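Local atomic coordinates of Cow rumen GH26 endo-mannanase (Metagenome, PDB entry 6UEH), a protein that probably hydrolyses internal beta-1,4-mannosidic bonds in mannans such as galactomannan, using a family 26 catalytic barrel linked to an accessory carbohydrate-binding-module-like domain. Residues Val67-Ile70 / Leu71-Gly74; Glu153-Lys156 / Leu157-Leu161; Trp216-Thr220 / Thr221-Ile225; Val224-Val228 / Lys229-Gly233; Tyr392-His395 / Asp396-Ser400. One frame throughout, in Å; residues are numbered along the deposited sequence.

Contact 1: residues Val67-Ile70 / Leu71-Gly74; sequences VAQI and LDKG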
loop_
_atom_site.group_PDB
_atom_site.type_symbol
_atom_site.label_atom_id
_atom_site.label_comp_id
_atom_site.label_asym_id
_atom_site.label_seq_id
_atom_site.Cartn_x
_atom_site.Cartn_y
_atom_site.Cartn_z
ATOM N N VAL A 67 -10.832 -5.062 -28.003
ATOM C CA VAL A 67 -11.929 -5.868 -27.490
ATOM C C VAL A 67 -13.295 -5.223 -27.661
ATOM O O VAL A 67 -13.415 -4.061 -28.053
ATOM C CB VAL A 67 -11.743 -6.175 -25.988
ATOM C CG1 VAL A 67 -10.376 -6.791 -25.733
ATOM C CG2 VAL A 67 -11.929 -4.909 -25.165
ATOM N N ALA A 68 -14.324 -6.011 -27.375
ATOM C CA ALA A 68 -15.681 -5.518 -27.236
ATOM C C ALA A 68 -16.350 -6.328 -26.137
ATOM O O ALA A 68 -15.874 -7.403 -25.777
ATOM C CB ALA A 68 -16.447 -5.633 -28.543
ATOM N N GLN A 69 -17.446 -5.810 -25.600
ATOM C CA GLN A 69 -18.149 -6.483 -24.516
ATOM C C GLN A 69 -19.580 -5.969 -24.467
ATOM O O GLN A 69 -19.826 -4.847 -24.023
ATOM C CB GLN A 69 -17.427 -6.250 -23.184
ATOM C CG GLN A 69 -17.883 -7.147 -22.043
ATOM C CD GLN A 69 -19.176 -6.673 -21.410
ATOM O OE1 GLN A 69 -20.187 -7.372 -21.443
ATOM N NE2 GLN A 69 -19.150 -5.477 -20.832
ATOM N N ILE A 70 -20.521 -6.785 -24.933
ATOM C CA ILE A 70 -21.893 -6.319 -25.103
ATOM C C ILE A 70 -22.924 -7.098 -24.285
ATOM O O ILE A 70 -24.124 -6.918 -24.472
ATOM C CB ILE A 70 -22.319 -6.378 -26.586
ATOM C CG1 ILE A 70 -22.259 -7.819 -27.101
ATOM C CG2 ILE A 70 -21.444 -5.466 -27.431
ATOM C CD1 ILE A 70 -22.847 -7.995 -28.488
ATOM N N LEU A 71 -22.469 -7.954 -23.377
ATOM C CA LEU A 71 -23.407 -8.712 -22.551
ATOM C C LEU A 71 -23.913 -7.890 -21.363
ATOM O O LEU A 71 -25.102 -7.922 -21.035
ATOM C CB LEU A 71 -22.763 -10.008 -22.055
ATOM C CG LEU A 71 -23.725 -10.958 -21.341
ATOM C CD1 LEU A 71 -24.858 -11.357 -22.277
ATOM C CD2 LEU A 71 -22.994 -12.187 -20.807
ATOM N N ASP A 72 -23.010 -7.149 -20.726
ATOM C CA ASP A 72 -23.353 -6.371 -19.538
ATOM C C ASP A 72 -23.129 -4.876 -19.748
ATOM O O ASP A 72 -22.003 -4.441 -19.995
ATOM C CB ASP A 72 -22.536 -6.848 -18.333
ATOM C CG ASP A 72 -22.840 -8.284 -17.948
ATOM O OD1 ASP A 72 -24.007 -8.706 -18.081
ATOM O OD2 ASP A 72 -21.909 -8.992 -17.508
ATOM N N LYS A 73 -24.201 -4.095 -19.644
ATOM C CA LYS A 73 -24.118 -2.640 -19.773
ATOM C C LYS A 73 -23.234 -2.023 -18.689
ATOM O O LYS A 73 -22.590 -0.996 -18.909
ATOM C CB LYS A 73 -25.511 -2.006 -19.707
ATOM C CG LYS A 73 -26.520 -2.545 -20.710
ATOM C CD LYS A 73 -26.202 -2.123 -22.135
ATOM C CE LYS A 73 -27.326 -2.539 -23.077
ATOM N NZ LYS A 73 -27.019 -2.256 -24.507
ATOM N N GLY A 74 -23.214 -2.647 -17.516
ATOM C CA GLY A 74 -22.470 -2.114 -16.390
ATOM C C GLY A 74 -21.037 -2.601 -16.308
ATOM O O GLY A 74 -20.331 -2.302 -15.344
#
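Strand 59-69 ends at Q69, and through I70, L71 and D72 the backbone gives up its extended course and curves round the Q69 side chain on its way to strand 76-82. The curve leaves the N-H groups of L71 and D72 and the carbonyl of D72 facing the same amide. CG of Q69 stands anti to the backbone N (chi1 -167°), and a bend at chi2 brings the amide forward into this hollow. There Q69 OE1 takes D72 N at 2.9 Å, almost straight (167°), on a lone pair and in the carbonyl plane. The bond from L71 N to Q69 OE1, at 3.0 Å, is weak and bent. On the other branch, Q69 NE2 gives a hydrogen bond of 3.1 Å to D72 O, which lies close to the amide plane. Weak bonds from NE2 to V91 O and P92 O extend the network to strand 85-94, while the D72 carboxylate turns to a salt bridge with R76. A buried amide thus stands in for a main-chain partner: with both its oxygen and its nitrogen engaged by D72, its flip is fixed and it ties the end of strand 59-69 to the turn that follows, in a domain of the CBM6 family.

Contact 2: residues Glu153-Lys156 / Leu157-Leu161; sequences EAQK and LQDYL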
loop_
_atom_site.group_PDB
_atom_site.type_symbol
_atom_site.label_atom_id
_atom_site.label_comp_id
_atom_site.label_asym_id
_atom_site.label_seq_id
_atom_site.Cartn_x
_atom_site.Cartn_y
_atom_site.Cartn_z
ATOM N N GLU A 153 13.339 20.828 7.337
ATOM C CA GLU A 153 13.747 19.451 7.591
ATOM C C GLU A 153 12.759 18.463 6.979
ATOM O O GLU A 153 13.161 17.452 6.407
ATOM C CB GLU A 153 13.888 19.188 9.093
ATOM C CG GLU A 153 15.040 19.932 9.760
ATOM C CD GLU A 153 14.710 21.381 10.061
ATOM O OE1 GLU A 153 13.514 21.741 10.040
ATOM O OE2 GLU A 153 15.648 22.162 10.320
ATOM N N ALA A 154 11.467 18.761 7.099
ATOM C CA ALA A 154 10.427 17.900 6.541
ATOM C C ALA A 154 10.493 17.853 5.016
ATOM O O ALA A 154 10.425 16.780 4.415
ATOM C CB ALA A 154 9.052 18.372 6.994
ATOM N N GLN A 155 10.628 19.021 4.397
ATOM C CA GLN A 155 10.673 19.108 2.944
ATOM C C GLN A 155 11.938 18.460 2.386
ATOM O O GLN A 155 11.901 17.801 1.345
ATOM C CB GLN A 155 10.579 20.568 2.492
ATOM C CG GLN A 155 10.490 20.735 0.982
ATOM C CD GLN A 155 9.307 19.995 0.385
ATOM O OE1 GLN A 155 8.161 20.425 0.516
ATOM N NE2 GLN A 155 9.581 18.870 -0.267
ATOM N N LYS A 156 13.055 18.641 3.084
ATOM C CA LYS A 156 14.312 18.024 2.670
ATOM C C LYS A 156 14.244 16.501 2.778
ATOM O O LYS A 156 14.777 15.791 1.924
ATOM C CB LYS A 156 15.479 18.570 3.495
ATOM C CG LYS A 156 15.938 19.952 3.045
ATOM C CD LYS A 156 16.716 20.684 4.128
ATOM C CE LYS A 156 18.033 20.009 4.438
ATOM N NZ LYS A 156 18.804 20.781 5.459
ATOM N N LEU A 157 13.585 16.002 3.821
ATOM C CA LEU A 157 13.388 14.560 3.966
ATOM C C LEU A 157 12.527 14.013 2.826
ATOM O O LEU A 157 12.877 13.012 2.204
ATOM C CB LEU A 157 12.750 14.226 5.320
ATOM C CG LEU A 157 12.309 12.773 5.538
ATOM C CD1 LEU A 157 13.442 11.791 5.258
ATOM C CD2 LEU A 157 11.774 12.580 6.956
ATOM N N GLN A 158 11.410 14.680 2.553
ATOM C CA GLN A 158 10.510 14.251 1.487
ATOM C C GLN A 158 11.211 14.261 0.131
ATOM O O GLN A 158 10.991 13.375 -0.699
ATOM C CB GLN A 158 9.263 15.139 1.443
ATOM C CG GLN A 158 8.213 14.713 0.415
ATOM C CD GLN A 158 7.362 13.534 0.876
ATOM O OE1 GLN A 158 7.814 12.687 1.647
ATOM N NE2 GLN A 158 6.121 13.483 0.405
ATOM N N ASP A 159 12.062 15.257 -0.089
ATOM C CA ASP A 159 12.798 15.351 -1.343
ATOM C C ASP A 159 13.832 14.240 -1.459
ATOM O O ASP A 159 14.044 13.702 -2.544
ATOM C CB ASP A 159 13.464 16.720 -1.481
ATOM C CG ASP A 159 12.496 17.785 -1.943
ATOM O OD1 ASP A 159 11.530 17.440 -2.658
ATOM O OD2 ASP A 159 12.695 18.964 -1.593
ATOM N N TYR A 160 14.475 13.892 -0.346
ATOM C CA TYR A 160 15.403 12.766 -0.350
ATOM C C TYR A 160 14.678 11.480 -0.725
ATOM O O TYR A 160 15.179 10.682 -1.519
ATOM C CB TYR A 160 16.085 12.582 1.006
ATOM C CG TYR A 160 16.775 11.237 1.100
ATOM C CD1 TYR A 160 17.999 11.022 0.481
ATOM C CD2 TYR A 160 16.186 10.172 1.779
ATOM C CE1 TYR A 160 18.626 9.794 0.545
ATOM C CE2 TYR A 160 16.807 8.937 1.845
ATOM C CZ TYR A 160 18.027 8.754 1.229
ATOM O OH TYR A 160 18.652 7.530 1.294
ATOM N N LEU A 161 13.506 11.276 -0.129
ATOM C CA LEU A 161 12.688 10.104 -0.423
ATOM C C LEU A 161 12.330 10.058 -1.904
ATOM O O LEU A 161 12.398 9.006 -2.536
ATOM C CB LEU A 161 11.415 10.104 0.426
ATOM C CG LEU A 161 11.620 10.080 1.941
ATOM C CD1 LEU A 161 10.291 10.194 2.683
ATOM C CD2 LEU A 161 12.367 8.823 2.360
#
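Q155 sends CG anti to its own nitrogen (chi1 -175°) and then folds at chi2 (57°), which lays its amide along the helix toward D159, one turn further on. CG of D159 stands beside the backbone N, and the carboxylate leans back over the preceding turn to meet the amide obliquely, the two planes 34° apart. The link between them is weak: Q155 NE2 lies 3.4 Å from D159 OD2. Firmer partners lie in the chain before the helix, where T143 O takes Q155 NE2, L145 N gives to Q155 OE1, and the hydroxyl of T143 bonds to D159 OD1. Under the pair run ordinary helical bonds, among them D159 N to Q155 O at 2.9 Å. That same oxygen, Q155 O, also has D159 OD2 3.3 Å away, two acceptors side by side. Round the helix, L157 and Q158 rest on I358 of a barrel strand, and Q158 NE2 bonds to D381 O, which fastens helix 152-164 to the parallel barrel of the catalytic domain. The polar face is therefore an anchor for the incoming chain more than an internal brace: the weak Q155-D159 bond adds little, and the firmer bonds to T143 and L145 tie the chain before the helix to it.

Contact 3: residues Trp216-Thr220 / Thr221-Ile225; sequences WDDQT and TERVI
D218 O is gripped by two nitrogens of one guanidinium: R223 NH1 at 2.6 Å, lying in the carbonyl plane, and R223 NH2 at 3.0 Å through a weak, more bent bond. The carbonyl oxygen sits at the edge of the guanidinium, while T220 CA and Q219 O lie over one face. A bend at chi3 (-58°) folds the arginine back along the first turn to reach this place, where NH2 also has a salt bridge to E175 and Y185 makes a cation-pi contact. The turn is opened by two successive Asx turns, D217 OD1 accepting from Q219 N and D218 OD1 from T220 N. D218 OD1 takes the T220 hydroxyl as well, at 2.7 Å and from the same face of the carboxylate as the N-H. Q219 is the N-cap of helix 220-230, the helix that follows strand 202-206 in the TIM barrel, and its carbonyl receives R223 N in the first helical bond. On the outer side the Q219 amide stacks on the E222 carboxylate, planes 28° apart, with Q219 OE1 3.3 Å from E222 CD. E222 has its salt bridge with R298. Its OE1 and D217 OD1, two acidic oxygens 4.3 Å apart, are bridged by a water that donates 2.7 Å bonds to each.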
loop_
_atom_site.group_PDB
_atom_site.type_symbol
_atom_site.label_atom_id
_atom_site.label_comp_id
_atom_site.label_asym_id
_atom_site.label_seq_id
_atom_site.Cartn_x
_atom_site.Cartn_y
_atom_site.Cartn_z
ATOM N N TRP A 216 1.212 7.618 30.091
ATOM C CA TRP A 216 2.474 7.681 30.813
ATOM C C TRP A 216 3.567 8.122 29.849
ATOM O O TRP A 216 3.272 8.590 28.748
ATOM C CB TRP A 216 2.809 6.335 31.471
ATOM C CG TRP A 216 2.768 5.129 30.563
ATOM C CD1 TRP A 216 1.671 4.606 29.937
ATOM C CD2 TRP A 216 3.868 4.274 30.220
ATOM N NE1 TRP A 216 2.024 3.493 29.211
ATOM C CE2 TRP A 216 3.366 3.267 29.369
ATOM C CE3 TRP A 216 5.229 4.268 30.542
ATOM C CZ2 TRP A 216 4.177 2.265 28.837
ATOM C CZ3 TRP A 216 6.034 3.270 30.013
ATOM C CH2 TRP A 216 5.505 2.284 29.170
ATOM N N ASP A 217 4.821 7.986 30.264
ATOM C CA ASP A 217 5.952 8.432 29.455
ATOM C C ASP A 217 6.838 7.246 29.081
ATOM O O ASP A 217 7.715 6.864 29.854
ATOM C CB ASP A 217 6.766 9.491 30.215
ATOM C CG ASP A 217 7.803 10.189 29.341
ATOM O OD1 ASP A 217 8.093 9.702 28.229
ATOM O OD2 ASP A 217 8.340 11.230 29.777
ATOM N N ASP A 218 6.616 6.672 27.900
ATOM C CA ASP A 218 7.402 5.513 27.478
ATOM C C ASP A 218 8.654 5.926 26.707
ATOM O O ASP A 218 9.292 5.094 26.060
ATOM C CB ASP A 218 6.551 4.538 26.643
ATOM C CG ASP A 218 6.043 5.141 25.331
ATOM O OD1 ASP A 218 6.559 6.184 24.875
ATOM O OD2 ASP A 218 5.121 4.542 24.738
ATOM N N GLN A 219 8.980 7.216 26.775
ATOM C CA GLN A 219 10.214 7.768 26.209
ATOM C C GLN A 219 10.320 7.629 24.689
ATOM O O GLN A 219 11.423 7.627 24.138
ATOM C CB GLN A 219 11.434 7.113 26.869
ATOM C CG GLN A 219 11.629 7.489 28.330
ATOM C CD GLN A 219 12.271 8.854 28.497
ATOM O OE1 GLN A 219 13.312 9.137 27.908
ATOM N NE2 GLN A 219 11.646 9.709 29.298
ATOM N N THR A 220 9.178 7.526 24.015
ATOM C CA THR A 220 9.159 7.436 22.556
ATOM C C THR A 220 9.806 8.664 21.917
ATOM O O THR A 220 10.648 8.535 21.032
ATOM C CB THR A 220 7.721 7.278 22.013
ATOM O OG1 THR A 220 7.238 5.960 22.305
ATOM C CG2 THR A 220 7.685 7.494 20.504
ATOM N N THR A 221 9.416 9.848 22.382
ATOM C CA THR A 221 9.916 11.104 21.832
ATOM C C THR A 221 11.438 11.199 21.916
ATOM O O THR A 221 12.093 11.619 20.962
ATOM C CB THR A 221 9.285 12.312 22.549
ATOM O OG1 THR A 221 7.858 12.239 22.434
ATOM C CG2 THR A 221 9.772 13.622 21.938
ATOM N N GLU A 222 12.000 10.792 23.050
ATOM C CA GLU A 222 13.449 10.772 23.210
ATOM C C GLU A 222 14.103 9.805 22.222
ATOM O O GLU A 222 15.130 10.124 21.626
ATOM C CB GLU A 222 13.832 10.398 24.643
ATOM C CG GLU A 222 13.625 11.513 25.664
ATOM C CD GLU A 222 12.179 11.658 26.112
ATOM O OE1 GLU A 222 11.316 10.893 25.631
ATOM O OE2 GLU A 222 11.906 12.540 26.956
ATOM N N ARG A 223 13.508 8.629 22.042
ATOM C CA ARG A 223 14.074 7.644 21.122
ATOM C C ARG A 223 13.969 8.105 19.670
ATOM O O ARG A 223 14.830 7.785 18.854
ATOM C CB ARG A 223 13.398 6.279 21.296
ATOM C CG ARG A 223 13.801 5.555 22.579
ATOM C CD ARG A 223 13.309 4.110 22.605
ATOM N NE ARG A 223 11.859 4.024 22.457
ATOM C CZ ARG A 223 10.994 4.193 23.452
ATOM N NH1 ARG A 223 11.430 4.464 24.675
ATOM N NH2 ARG A 223 9.691 4.100 23.221
ATOM N N VAL A 224 12.924 8.863 19.349
ATOM C CA VAL A 224 12.795 9.433 18.010
ATOM C C VAL A 224 13.918 10.435 17.761
ATOM O O VAL A 224 14.563 10.419 16.711
ATOM C CB VAL A 224 11.434 10.126 17.806
ATOM C CG1 VAL A 224 11.408 10.867 16.476
ATOM C CG2 VAL A 224 10.302 9.112 17.875
ATOM N N ILE A 225 14.146 11.305 18.741
ATOM C CA ILE A 225 15.222 12.285 18.671
ATOM C C ILE A 225 16.577 11.593 18.545
ATOM O O ILE A 225 17.410 11.981 17.723
ATOM C CB ILE A 225 15.222 13.203 19.907
ATOM C CG1 ILE A 225 13.953 14.061 19.921
ATOM C CG2 ILE A 225 16.467 14.078 19.930
ATOM C CD1 ILE A 225 13.813 14.928 21.152
HETATM O O HOH W 1 8.734 11.447 26.314
#

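Contact 4: residues Val224-Val228 / Lys229-Gly233; sequences VIEWV and KERGG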
loop_
_atom_site.group_PDB
_atom_site.type_symbol
_atom_site.label_atom_id
_atom_site.label_comp_id
_atom_site.label_asym_id
_atom_site.label_seq_id
_atom_site.Cartn_x
_atom_site.Cartn_y
_atom_site.Cartn_z
ATOM N N VAL A 224 12.924 8.863 19.349
ATOM C CA VAL A 224 12.795 9.433 18.010
ATOM C C VAL A 224 13.918 10.435 17.761
ATOM O O VAL A 224 14.563 10.419 16.711
ATOM C CB VAL A 224 11.434 10.126 17.806
ATOM C CG1 VAL A 224 11.408 10.867 16.476
ATOM C CG2 VAL A 224 10.302 9.112 17.875
ATOM N N ILE A 225 14.146 11.305 18.741
ATOM C CA ILE A 225 15.222 12.285 18.671
ATOM C C ILE A 225 16.577 11.593 18.545
ATOM O O ILE A 225 17.410 11.981 17.723
ATOM C CB ILE A 225 15.222 13.203 19.907
ATOM C CG1 ILE A 225 13.953 14.061 19.921
ATOM C CG2 ILE A 225 16.467 14.078 19.930
ATOM C CD1 ILE A 225 13.813 14.928 21.152
ATOM N N GLU A 226 16.781 10.557 19.353
ATOM C CA GLU A 226 18.018 9.788 19.325
ATOM C C GLU A 226 18.252 9.186 17.941
ATOM O O GLU A 226 19.347 9.283 17.390
ATOM C CB GLU A 226 17.984 8.686 20.389
ATOM C CG GLU A 226 19.345 8.105 20.754
ATOM C CD GLU A 226 19.821 7.044 19.780
ATOM O OE1 GLU A 226 18.974 6.457 19.072
ATOM O OE2 GLU A 226 21.045 6.797 19.726
ATOM N N TRP A 227 17.213 8.573 17.384
ATOM C CA TRP A 227 17.317 7.909 16.088
ATOM C C TRP A 227 17.693 8.890 14.983
ATOM O O TRP A 227 18.588 8.624 14.182
ATOM C CB TRP A 227 16.001 7.207 15.738
ATOM C CG TRP A 227 16.079 6.383 14.486
ATOM C CD1 TRP A 227 15.558 6.693 13.261
ATOM C CD2 TRP A 227 16.729 5.117 14.337
ATOM N NE1 TRP A 227 15.842 5.695 12.360
ATOM C CE2 TRP A 227 16.563 4.716 12.995
ATOM C CE3 TRP A 227 17.438 4.281 15.205
ATOM C CZ2 TRP A 227 17.069 3.516 12.505
ATOM C CZ3 TRP A 227 17.944 3.091 14.717
ATOM C CH2 TRP A 227 17.756 2.720 13.379
ATOM N N VAL A 228 17.011 10.029 14.953
ATOM C CA VAL A 228 17.210 11.006 13.889
ATOM C C VAL A 228 18.460 11.855 14.103
ATOM O O VAL A 228 19.328 11.918 13.234
ATOM C CB VAL A 228 15.990 11.940 13.756
ATOM C CG1 VAL A 228 16.273 13.048 12.751
ATOM C CG2 VAL A 228 14.753 11.148 13.355
ATOM N N LYS A 229 18.550 12.496 15.263
ATOM C CA LYS A 229 19.590 13.491 15.506
ATOM C C LYS A 229 20.951 12.885 15.848
ATOM O O LYS A 229 21.986 13.499 15.592
ATOM C CB LYS A 229 19.152 14.439 16.627
ATOM C CG LYS A 229 17.849 15.174 16.338
ATOM C CD LYS A 229 18.050 16.333 15.369
ATOM C CE LYS A 229 18.624 17.552 16.080
ATOM N NZ LYS A 229 18.838 18.702 15.159
ATOM N N GLU A 230 20.958 11.686 16.420
ATOM C CA GLU A 230 22.216 11.083 16.849
ATOM C C GLU A 230 22.668 9.926 15.959
ATOM O O GLU A 230 23.866 9.711 15.786
ATOM C CB GLU A 230 22.112 10.616 18.302
ATOM C CG GLU A 230 21.973 11.763 19.295
ATOM C CD GLU A 230 22.062 11.311 20.739
ATOM O OE1 GLU A 230 21.885 10.102 21.000
ATOM O OE2 GLU A 230 22.309 12.168 21.614
ATOM N N ARG A 231 21.722 9.188 15.387
ATOM C CA ARG A 231 22.082 8.062 14.528
ATOM C C ARG A 231 21.891 8.364 13.045
ATOM O O ARG A 231 22.296 7.576 12.191
ATOM C CB ARG A 231 21.281 6.820 14.915
ATOM C CG ARG A 231 21.656 6.269 16.275
ATOM C CD ARG A 231 21.412 4.776 16.351
ATOM N NE ARG A 231 20.359 4.446 17.304
ATOM C CZ ARG A 231 20.015 3.205 17.630
ATOM N NH1 ARG A 231 19.044 2.995 18.509
ATOM N NH2 ARG A 231 20.644 2.176 17.076
ATOM N N GLY A 232 21.279 9.504 12.744
ATOM C CA GLY A 232 21.104 9.941 11.371
ATOM C C GLY A 232 20.051 9.155 10.612
ATOM O O GLY A 232 20.093 9.065 9.385
ATOM N N GLY A 233 19.098 8.591 11.348
ATOM C CA GLY A 233 18.058 7.781 10.744
ATOM C C GLY A 233 16.797 8.548 10.402
ATOM O O GLY A 233 16.700 9.755 10.638
HETATM O O HOH W 2 18.540 11.925 10.509
#
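From E226 to V228 the helix widens into a pi-type turn and then unwinds through G232, whose phi is positive, so that E226 O receives E230 N and, weakly, R231 N, while W227 O reaches on to G233 N at 2.9 Å. Within this wide exit R231 folds back over the last turns. Its NE gives a nearly straight bond (165°) of 3.0 Å to E226 OE1, on the syn lone pair and in the guanidinium plane, a salt bridge between residues five apart. R231 NH1 adds a second one with E186. The same guanidinium has W227 CZ3 over the centre of one face, 3.6 Å from R231 CZ; the planes are 67° apart, so the indole presents its edge. CG of W227 stands anti to the backbone N (chi1 -174°), carrying the indole toward strand 202-206, where NE1 bonds to A201 O and G233 CA presses against NE1 at 3.4 Å. E226 OE2 and E230 OE1 lie 3.6 Å apart, a like-charge approach that the arginine probably eases. The last carbonyls keep their regular partners only in part, W227 O and V228 O by weak bonds, and gain others at the step to strand 234-238 of this beta-alpha-beta unit: G233 N for W227 O, and for V228 O a water shared with G233 O.

Contact 5: residues Tyr392-His395 / Asp396-Ser400; sequences YNRH and DGKTS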
loop_
_atom_site.group_PDB
_atom_site.type_symbol
_atom_site.label_atom_id
_atom_site.label_comp_id
_atom_site.label_asym_id
_atom_site.label_seq_id
_atom_site.Cartn_x
_atom_site.Cartn_y
_atom_site.Cartn_z
ATOM N N TYR A 392 -3.694 -14.630 5.944
ATOM C CA TYR A 392 -4.796 -14.220 5.082
ATOM C C TYR A 392 -4.263 -13.495 3.851
ATOM O O TYR A 392 -3.106 -13.076 3.827
ATOM C CB TYR A 392 -5.773 -13.324 5.846
ATOM C CG TYR A 392 -6.358 -13.980 7.076
ATOM C CD1 TYR A 392 -7.400 -14.891 6.970
ATOM C CD2 TYR A 392 -5.868 -13.689 8.343
ATOM C CE1 TYR A 392 -7.940 -15.494 8.088
ATOM C CE2 TYR A 392 -6.401 -14.289 9.471
ATOM C CZ TYR A 392 -7.438 -15.190 9.335
ATOM O OH TYR A 392 -7.976 -15.794 10.450
ATOM N N ASN A 393 -5.110 -13.360 2.834
ATOM C CA ASN A 393 -4.753 -12.671 1.595
ATOM C C ASN A 393 -3.472 -13.210 0.961
ATOM O O ASN A 393 -2.672 -12.451 0.408
ATOM C CB ASN A 393 -4.617 -11.169 1.853
ATOM C CG ASN A 393 -5.889 -10.560 2.417
ATOM O OD1 ASN A 393 -5.913 -10.079 3.551
ATOM N ND2 ASN A 393 -6.953 -10.579 1.625
ATOM N N ARG A 394 -3.283 -14.524 1.046
ATOM C CA ARG A 394 -2.074 -15.154 0.533
ATOM C C ARG A 394 -2.311 -15.781 -0.841
ATOM O O ARG A 394 -3.188 -16.627 -1.002
ATOM C CB ARG A 394 -1.567 -16.208 1.518
ATOM C CG ARG A 394 -0.306 -16.906 1.056
ATOM C CD ARG A 394 0.477 -17.503 2.214
ATOM N NE ARG A 394 1.856 -17.773 1.818
ATOM C CZ ARG A 394 2.848 -18.011 2.667
ATOM N NH1 ARG A 394 2.622 -18.021 3.975
ATOM N NH2 ARG A 394 4.071 -18.238 2.205
ATOM N N HIS A 395 -1.523 -15.361 -1.827
ATOM C CA HIS A 395 -1.714 -15.821 -3.201
ATOM C C HIS A 395 -0.406 -16.241 -3.874
ATOM O O HIS A 395 -0.291 -16.195 -5.101
ATOM C CB HIS A 395 -2.388 -14.724 -4.031
ATOM C CG HIS A 395 -3.665 -14.216 -3.438
ATOM N ND1 HIS A 395 -4.876 -14.849 -3.623
ATOM C CD2 HIS A 395 -3.921 -13.136 -2.662
ATOM C CE1 HIS A 395 -5.822 -14.181 -2.987
ATOM N NE2 HIS A 395 -5.269 -13.138 -2.394
ATOM N N ASP A 396 0.571 -16.662 -3.076
ATOM C CA ASP A 396 1.879 -17.027 -3.610
ATOM C C ASP A 396 2.003 -18.531 -3.857
ATOM O O ASP A 396 3.051 -19.013 -4.287
ATOM C CB ASP A 396 2.991 -16.555 -2.667
ATOM C CG ASP A 396 3.015 -17.321 -1.353
ATOM O OD1 ASP A 396 1.967 -17.871 -0.952
ATOM O OD2 ASP A 396 4.089 -17.366 -0.718
ATOM N N GLY A 397 0.928 -19.265 -3.584
ATOM C CA GLY A 397 0.915 -20.699 -3.804
ATOM C C GLY A 397 1.343 -21.491 -2.584
ATOM O O GLY A 397 1.458 -22.717 -2.638
ATOM N N LYS A 398 1.586 -20.786 -1.483
ATOM C CA LYS A 398 1.950 -21.421 -0.221
ATOM C C LYS A 398 0.902 -21.155 0.851
ATOM O O LYS A 398 0.031 -20.303 0.682
ATOM C CB LYS A 398 3.320 -20.931 0.265
ATOM C CG LYS A 398 4.508 -21.605 -0.400
ATOM C CD LYS A 398 4.855 -20.960 -1.729
ATOM C CE LYS A 398 6.057 -21.637 -2.365
ATOM N NZ LYS A 398 6.476 -20.949 -3.616
ATOM N N THR A 399 0.994 -21.888 1.955
ATOM C CA THR A 399 0.103 -21.683 3.091
ATOM C C THR A 399 0.880 -21.107 4.271
ATOM O O THR A 399 0.433 -20.161 4.923
ATOM C CB THR A 399 -0.584 -22.999 3.521
ATOM O OG1 THR A 399 -1.344 -23.524 2.428
ATOM C CG2 THR A 399 -1.511 -22.763 4.708
ATOM N N SER A 400 2.053 -21.679 4.529
ATOM C CA SER A 400 2.888 -21.274 5.656
ATOM C C SER A 400 4.227 -20.712 5.189
ATOM O O SER A 400 4.596 -20.844 4.020
ATOM C CB SER A 400 3.133 -22.457 6.594
ATOM O OG SER A 400 1.923 -23.111 6.928
HETATM O O HOH W 3 -1.640 -19.139 -2.018
#
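R394 meets D396 with a side chain that runs out extended from CB, CG being anti to the backbone N (chi1 -180°). CG passes 3.2 Å from D396 OD1, and CD lies as close to K398 O. NE then gives a salt-bridging hydrogen bond of 2.8 Å to D396 OD1, in the guanidinium plane. At the tip, NH2 reaches D396 OD2 at 3.1 Å, on the syn lone pair, so the arginine takes the carboxylate side-on, one nitrogen to each oxygen, although the two planes are 38° apart. NH2 also brushes K398 CB at 3.4 Å, while NH1 gives hydrogen bonds to the carbonyls of G401 and T390. D396 OD1 has a second donor, K398 N, which arrives at 3.0 Å from the opposite face of the carboxylate. A water ties R394 O to G397 N. Because OD1 accepts from the backbone N two residues on, D396 forms an Asx turn, which the arginine braces, here in the long surface loop that follows barrel strand 382-387.

How the contacts relate
Contact 1 stands alone in the accessory domain, its centre about 57 Å from that of contact 3, while the other four belong to the catalytic barrel. Contacts 3 and 4 share V224 and I225 and hold the two ends of helix 220-230, one starting it with aspartates, the other ending it with glycines; contact 2 lies along a different helix, about 15 Å from contact 4 between centres. Contact 5 is a surface contact with no buried residue, and the rest are partly buried. Chemistry follows place: the buried glutamine of contact 1 serves its turn with a neutral amide, charged arginines work at the helix ends and in the surface loop, and the mid-helix pair of contact 2 is weak.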